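Calcium homeostasis modulator protein 5 (Homo sapiens, PDB 7D60) forms undecameric, cone-shaped large-pore channels with cation channel activity, whose gating and conductance are likely regulated by membrane lipids. Local coordinates at the 1,2-dioctanoyl-sn-glycero-3-phosphate site. Sequence-based numbering; all coordinates share one arbitrary frame. Chains: chain A/B, Calcium homeostasis modulator protein 5.

Contact 1: the 1,2-dioctanoyl-sn-glycero-3-phosphate site. Residues chain A 16-17, 20-21, 194, 198, 202; chain B 65, 68-69, 74. With PA8 (1,2-dioctanoyl-sn-glycero-3-phosphate), chain C.
The phosphate of PA8 is held by A:Arg202, whose NH1 donates to phosphate oxygen O2 in a hydrogen-bonded salt bridge (3.3 Å, 156° at H), O2 lying close to the guanidinium plane. A side chain bent at chi2 (-73°) and chi3 (-74°) crosses B:Trp74 at about a right angle and brings the guanidinium near the headgroup. B:Trp74 lays one indole face towards O4, offset to the rim, while its NE1 gives a nearly straight bond to the backbone O of B:Phe68 (3.2 Å), approaching above that carbonyl plane. Its CH2 meets A:Thr198 CG2 (3.7 Å) and its CZ3 meets A:Arg202 CG. An alanine here, without the indole, would probably loosen A:Arg202 and the headgroup end. At the glycerol, B:Phe68 brings CD1 to the ester oxygen O7 (3.6 Å). The acyl chain on O5, modelled only as far as C7, is met by A:Tyr20, CE2 against C6 at 3.7 Å, and by A:Ser194, whose OG sits 3.4 Å from C7. Along the acyl chain on O7, A:Val17 CG1 touches C13 (3.7 Å) and meets B:Leu69 CD2 tip to tip, and B:Leu65 CD1 packs on C17 (3.8 Å). A:Ser21 borders the end of this tail, its OG bonded to A:Val17 O nearly along the C=O axis. The lipid lies in an intersubunit cleft between helices 15-38 (S1) and 168-203 (S4) of chain A and 47-68 (S2) and 71-77 of chain B.

Contact 2: the 1,2-dioctanoyl-sn-glycero-3-phosphate site. Residues chain A 98, 102, 105, 108-109, 194, 197-198, 201. With PA8 (1,2-dioctanoyl-sn-glycero-3-phosphate), chain D.
In this CALHM-family subunit, a second PA8 is wedged between helices 95-106 and 109-120, which contribute to S3, and helix 168-203, which contains S4. It is modelled as a dioctanoyl phosphatidic acid; the protein binds 1,2-diacyl-sn-glycero-3-phosphate, but this molecule may have been carried through purification. A:Gln102 leaves its backbone with CG beside N (chi1 -71°) and runs on extended (chi2 -172°), bringing NE2 within 3.1 Å of phosphate oxygen O2, but no N-H is directed at it, so the contact is not a hydrogen bond. Further back along that side chain, CG lies 3.4 Å from the ester carbonyl oxygen O6. The acyl chain on O5, modelled only as far as C7, ends over one face of the A:Tyr98 ring, towards its CD1-CE1 rim, with CD1 and CE1 each 3.7 Å from C7; CG anti to the backbone N (chi1 178°) directs the ring there. From the opposing helix, A:Ala201 sets its methyl CB 3.6 Å from ester oxygen O5, and A:Thr198 OG1 lies 3.8 Å from ester oxygen O7. A:Leu105 borders both acyl groups, with CD1 at C6 (4.0 Å) and its backbone O at C16 of the chain on O7. That chain passes A:Ser194, whose OG is 3.6 Å from C15, and then A:Val109, whose CG2 touches C17 at 4.0 Å. Behind this shell, the backbone O of A:Ser194 orients the A:Thr198 hydroxyl through a hydrogen bond.

Contact 1: the 1,2-dioctanoyl-sn-glycero-3-phosphate site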
# COMPACT_ATOMS: atom_id res chain seq x y z
N THR A 16 28.58 -11.39 25.08
CA THR A 16 28.40 -12.35 26.16
C THR A 16 27.26 -11.98 27.09
O THR A 16 26.93 -12.77 27.97
CB THR A 16 29.69 -12.51 26.96
OG1 THR A 16 29.46 -13.35 28.09
CG2 THR A 16 30.18 -11.15 27.43
N VAL A 17 26.66 -10.81 26.93
CA VAL A 17 25.49 -10.43 27.70
C VAL A 17 24.22 -10.43 26.87
O VAL A 17 23.12 -10.38 27.44
CB VAL A 17 25.68 -9.06 28.38
CG1 VAL A 17 26.88 -9.09 29.28
CG2 VAL A 17 25.82 -7.96 27.35
N TYR A 20 23.42 -14.39 27.10
CA TYR A 20 22.83 -14.78 28.37
C TYR A 20 21.47 -14.14 28.60
O TYR A 20 20.71 -14.63 29.45
CB TYR A 20 23.76 -14.42 29.53
CG TYR A 20 24.83 -15.45 29.78
CD1 TYR A 20 24.54 -16.80 29.77
CD2 TYR A 20 26.14 -15.06 30.04
CE1 TYR A 20 25.52 -17.74 30.00
CE2 TYR A 20 27.13 -15.99 30.27
CZ TYR A 20 26.81 -17.33 30.25
OH TYR A 20 27.79 -18.26 30.49
N SER A 21 21.14 -13.07 27.88
CA SER A 21 19.81 -12.48 27.97
C SER A 21 18.82 -13.12 27.02
O SER A 21 17.61 -13.08 27.26
CB SER A 21 19.87 -10.98 27.68
OG SER A 21 20.40 -10.27 28.78
N SER A 194 28.40 -16.96 41.55
CA SER A 194 28.96 -16.80 40.22
C SER A 194 30.00 -15.69 40.17
O SER A 194 30.96 -15.77 39.41
CB SER A 194 27.84 -16.52 39.22
OG SER A 194 28.35 -16.23 37.94
N THR A 198 34.38 -16.28 39.64
CA THR A 198 35.01 -15.53 38.55
C THR A 198 36.08 -14.59 39.09
O THR A 198 37.15 -14.47 38.49
CB THR A 198 33.94 -14.77 37.77
OG1 THR A 198 32.99 -15.70 37.25
CG2 THR A 198 34.55 -14.02 36.61
N ARG A 202 40.32 -14.71 38.31
CA ARG A 202 41.07 -13.59 37.76
C ARG A 202 42.13 -13.09 38.72
O ARG A 202 43.20 -12.67 38.29
CB ARG A 202 40.12 -12.45 37.40
CG ARG A 202 39.09 -12.81 36.37
CD ARG A 202 39.69 -12.93 35.00
NE ARG A 202 40.00 -11.62 34.44
CZ ARG A 202 39.37 -11.08 33.40
NH1 ARG A 202 38.38 -11.75 32.81
NH2 ARG A 202 39.72 -9.89 32.96
N LEU B 65 25.24 -7.40 39.19
CA LEU B 65 25.34 -7.18 37.75
C LEU B 65 26.12 -5.92 37.40
O LEU B 65 26.62 -5.80 36.28
CB LEU B 65 23.94 -7.12 37.15
CG LEU B 65 23.77 -7.28 35.64
CD1 LEU B 65 24.11 -8.70 35.23
CD2 LEU B 65 22.36 -6.93 35.24
N PHE B 68 29.90 -7.00 37.28
CA PHE B 68 30.31 -7.76 36.10
C PHE B 68 30.59 -6.85 34.91
O PHE B 68 31.55 -7.07 34.17
CB PHE B 68 29.24 -8.78 35.72
CG PHE B 68 29.38 -10.10 36.43
CD1 PHE B 68 30.42 -10.95 36.13
CD2 PHE B 68 28.42 -10.51 37.34
CE1 PHE B 68 30.54 -12.17 36.76
CE2 PHE B 68 28.53 -11.73 37.97
CZ PHE B 68 29.59 -12.56 37.68
N LEU B 69 29.75 -5.84 34.71
CA LEU B 69 29.83 -5.00 33.52
C LEU B 69 30.75 -3.81 33.71
O LEU B 69 30.84 -2.97 32.81
CB LEU B 69 28.44 -4.53 33.12
CG LEU B 69 27.37 -5.61 32.97
CD1 LEU B 69 26.05 -5.00 32.56
CD2 LEU B 69 27.81 -6.63 31.96
N TRP B 74 37.87 -5.19 36.51
CA TRP B 74 38.71 -6.28 36.05
C TRP B 74 40.13 -5.84 35.74
O TRP B 74 41.05 -6.66 35.85
CB TRP B 74 38.09 -6.94 34.81
CG TRP B 74 36.73 -7.50 35.05
CD1 TRP B 74 35.58 -7.11 34.45
CD2 TRP B 74 36.38 -8.55 35.96
NE1 TRP B 74 34.53 -7.85 34.92
CE2 TRP B 74 34.99 -8.75 35.84
CE3 TRP B 74 37.10 -9.35 36.85
CZ2 TRP B 74 34.31 -9.70 36.59
CZ3 TRP B 74 36.42 -10.30 37.58
CH2 TRP B 74 35.05 -10.46 37.45
O1 PA8 C . 34.45 -11.15 29.82
O2 PA8 C . 36.31 -9.99 30.95
P1 PA8 C . 34.87 -10.43 31.08
O3 PA8 C . 33.99 -9.22 31.27
O4 PA8 C . 34.71 -11.43 32.38
C1 PA8 C . 33.51 -11.40 33.11
C2 PA8 C . 32.42 -12.11 32.30
C3 PA8 C . 32.52 -13.62 32.54
O5 PA8 C . 31.69 -13.96 33.61
C4 PA8 C . 30.60 -14.77 33.29
O6 PA8 C . 30.46 -15.17 32.19
C5 PA8 C . 29.56 -15.12 34.36
C6 PA8 C . 28.23 -15.54 33.75
C7 PA8 C . 27.17 -15.89 34.80
O7 PA8 C . 31.16 -11.64 32.70
C12 PA8 C . 30.60 -10.66 31.87
O8 PA8 C . 31.25 -10.12 31.05
C13 PA8 C . 29.13 -10.27 32.04
C14 PA8 C . 28.20 -11.47 32.23
C15 PA8 C . 26.77 -11.02 32.53
C16 PA8 C . 25.86 -12.19 32.87
C17 PA8 C . 24.41 -11.78 33.09
C18 PA8 C . 23.83 -11.03 31.90
C19 PA8 C . 22.30 -11.06 31.89

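Contact 2: the 1,2-dioctanoyl-sn-glycero-3-phosphate site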
# COMPACT_ATOMS: atom_id res chain seq x y z
N TYR A 98 40.80 -28.53 36.96
CA TYR A 98 40.45 -27.12 36.79
C TYR A 98 39.71 -26.90 35.48
O TYR A 98 38.80 -26.07 35.41
CB TYR A 98 41.70 -26.25 36.85
CG TYR A 98 41.43 -24.78 36.63
CD1 TYR A 98 40.93 -23.99 37.65
CD2 TYR A 98 41.67 -24.19 35.40
CE1 TYR A 98 40.68 -22.65 37.45
CE2 TYR A 98 41.41 -22.85 35.19
CZ TYR A 98 40.92 -22.09 36.22
OH TYR A 98 40.67 -20.75 36.00
N GLN A 102 35.43 -26.10 34.73
CA GLN A 102 34.92 -25.02 33.91
C GLN A 102 33.80 -25.48 32.98
O GLN A 102 32.88 -24.70 32.69
CB GLN A 102 36.04 -24.40 33.08
CG GLN A 102 37.03 -23.60 33.87
CD GLN A 102 37.99 -22.85 32.99
OE1 GLN A 102 39.16 -23.20 32.88
NE2 GLN A 102 37.50 -21.81 32.32
N LEU A 105 30.69 -25.92 35.45
CA LEU A 105 30.08 -24.69 35.94
C LEU A 105 29.43 -23.88 34.83
O LEU A 105 28.47 -23.15 35.08
CB LEU A 105 31.12 -23.83 36.66
CG LEU A 105 31.53 -24.31 38.06
CD1 LEU A 105 32.46 -23.31 38.70
CD2 LEU A 105 30.32 -24.54 38.93
N LEU A 108 25.91 -25.36 34.02
CA LEU A 108 24.98 -25.29 35.13
C LEU A 108 24.25 -23.96 35.19
O LEU A 108 23.73 -23.59 36.25
CB LEU A 108 25.70 -25.54 36.46
CG LEU A 108 25.72 -26.95 37.02
CD1 LEU A 108 26.41 -26.95 38.36
CD2 LEU A 108 24.32 -27.49 37.13
N VAL A 109 24.21 -23.22 34.10
CA VAL A 109 23.57 -21.91 34.08
C VAL A 109 22.12 -22.01 33.62
O VAL A 109 21.23 -21.46 34.26
CB VAL A 109 24.38 -20.93 33.20
CG1 VAL A 109 23.66 -19.62 33.04
CG2 VAL A 109 25.74 -20.69 33.81
N SER A 194 28.40 -16.96 41.55
CA SER A 194 28.96 -16.80 40.22
C SER A 194 30.00 -15.69 40.17
O SER A 194 30.96 -15.77 39.41
CB SER A 194 27.84 -16.52 39.22
OG SER A 194 28.35 -16.23 37.94
N THR A 197 33.48 -16.95 42.18
CA THR A 197 34.41 -17.85 41.51
C THR A 197 35.05 -17.23 40.28
O THR A 197 36.17 -17.61 39.92
CB THR A 197 33.70 -19.15 41.10
OG1 THR A 197 32.68 -18.86 40.14
CG2 THR A 197 33.09 -19.82 42.31
N THR A 198 34.38 -16.28 39.64
CA THR A 198 35.01 -15.53 38.55
C THR A 198 36.08 -14.59 39.09
O THR A 198 37.15 -14.47 38.49
CB THR A 198 33.94 -14.77 37.77
OG1 THR A 198 32.99 -15.70 37.25
CG2 THR A 198 34.55 -14.02 36.61
N ALA A 201 39.20 -16.59 39.99
CA ALA A 201 39.97 -17.07 38.86
C ALA A 201 40.78 -15.96 38.21
O ALA A 201 41.81 -16.23 37.59
CB ALA A 201 39.05 -17.72 37.83
O1 PA8 D . 37.43 -17.98 30.14
O2 PA8 D . 38.33 -18.81 32.28
P1 PA8 D . 37.47 -17.75 31.64
O3 PA8 D . 38.05 -16.39 31.93
O4 PA8 D . 35.93 -17.82 32.24
C1 PA8 D . 35.71 -17.53 33.59
C2 PA8 D . 35.38 -18.83 34.31
C3 PA8 D . 36.60 -19.28 35.12
O5 PA8 D . 36.22 -19.55 36.44
C4 PA8 D . 36.14 -20.91 36.74
O6 PA8 D . 35.46 -21.62 36.08
C5 PA8 D . 36.90 -21.51 37.91
C6 PA8 D . 36.37 -22.89 38.27
C7 PA8 D . 37.42 -23.79 38.91
O7 PA8 D . 34.29 -18.64 35.17
C12 PA8 D . 33.17 -19.45 34.93
O8 PA8 D . 33.11 -20.14 33.96
C13 PA8 D . 32.01 -19.45 35.93
C14 PA8 D . 30.65 -19.65 35.27
C15 PA8 D . 29.49 -19.21 36.16
C16 PA8 D . 29.08 -20.27 37.19
C17 PA8 D . 27.57 -20.36 37.34
C18 PA8 D . 27.14 -21.33 38.43
C19 PA8 D . 25.68 -21.14 38.85

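Contacts 1 and 2 are neighbouring lipid sites, with the centres of their C-alpha atoms about 11 Å apart. They share A:Ser194 and A:Thr198 on helix 168-203, so one face of S4 touches both lipids, A:Ser194 OG lying against an acyl chain of each. Contact 1 adds chain B and bridges two subunits, whereas contact 2 is lined by chain A. Repeated around the undecamer, this arrangement would place paired lipids beside S4 in every subunit. A shift of that helix would probably be felt at both sites, a plausible way for bound lipids to couple packing within a subunit to that between subunits.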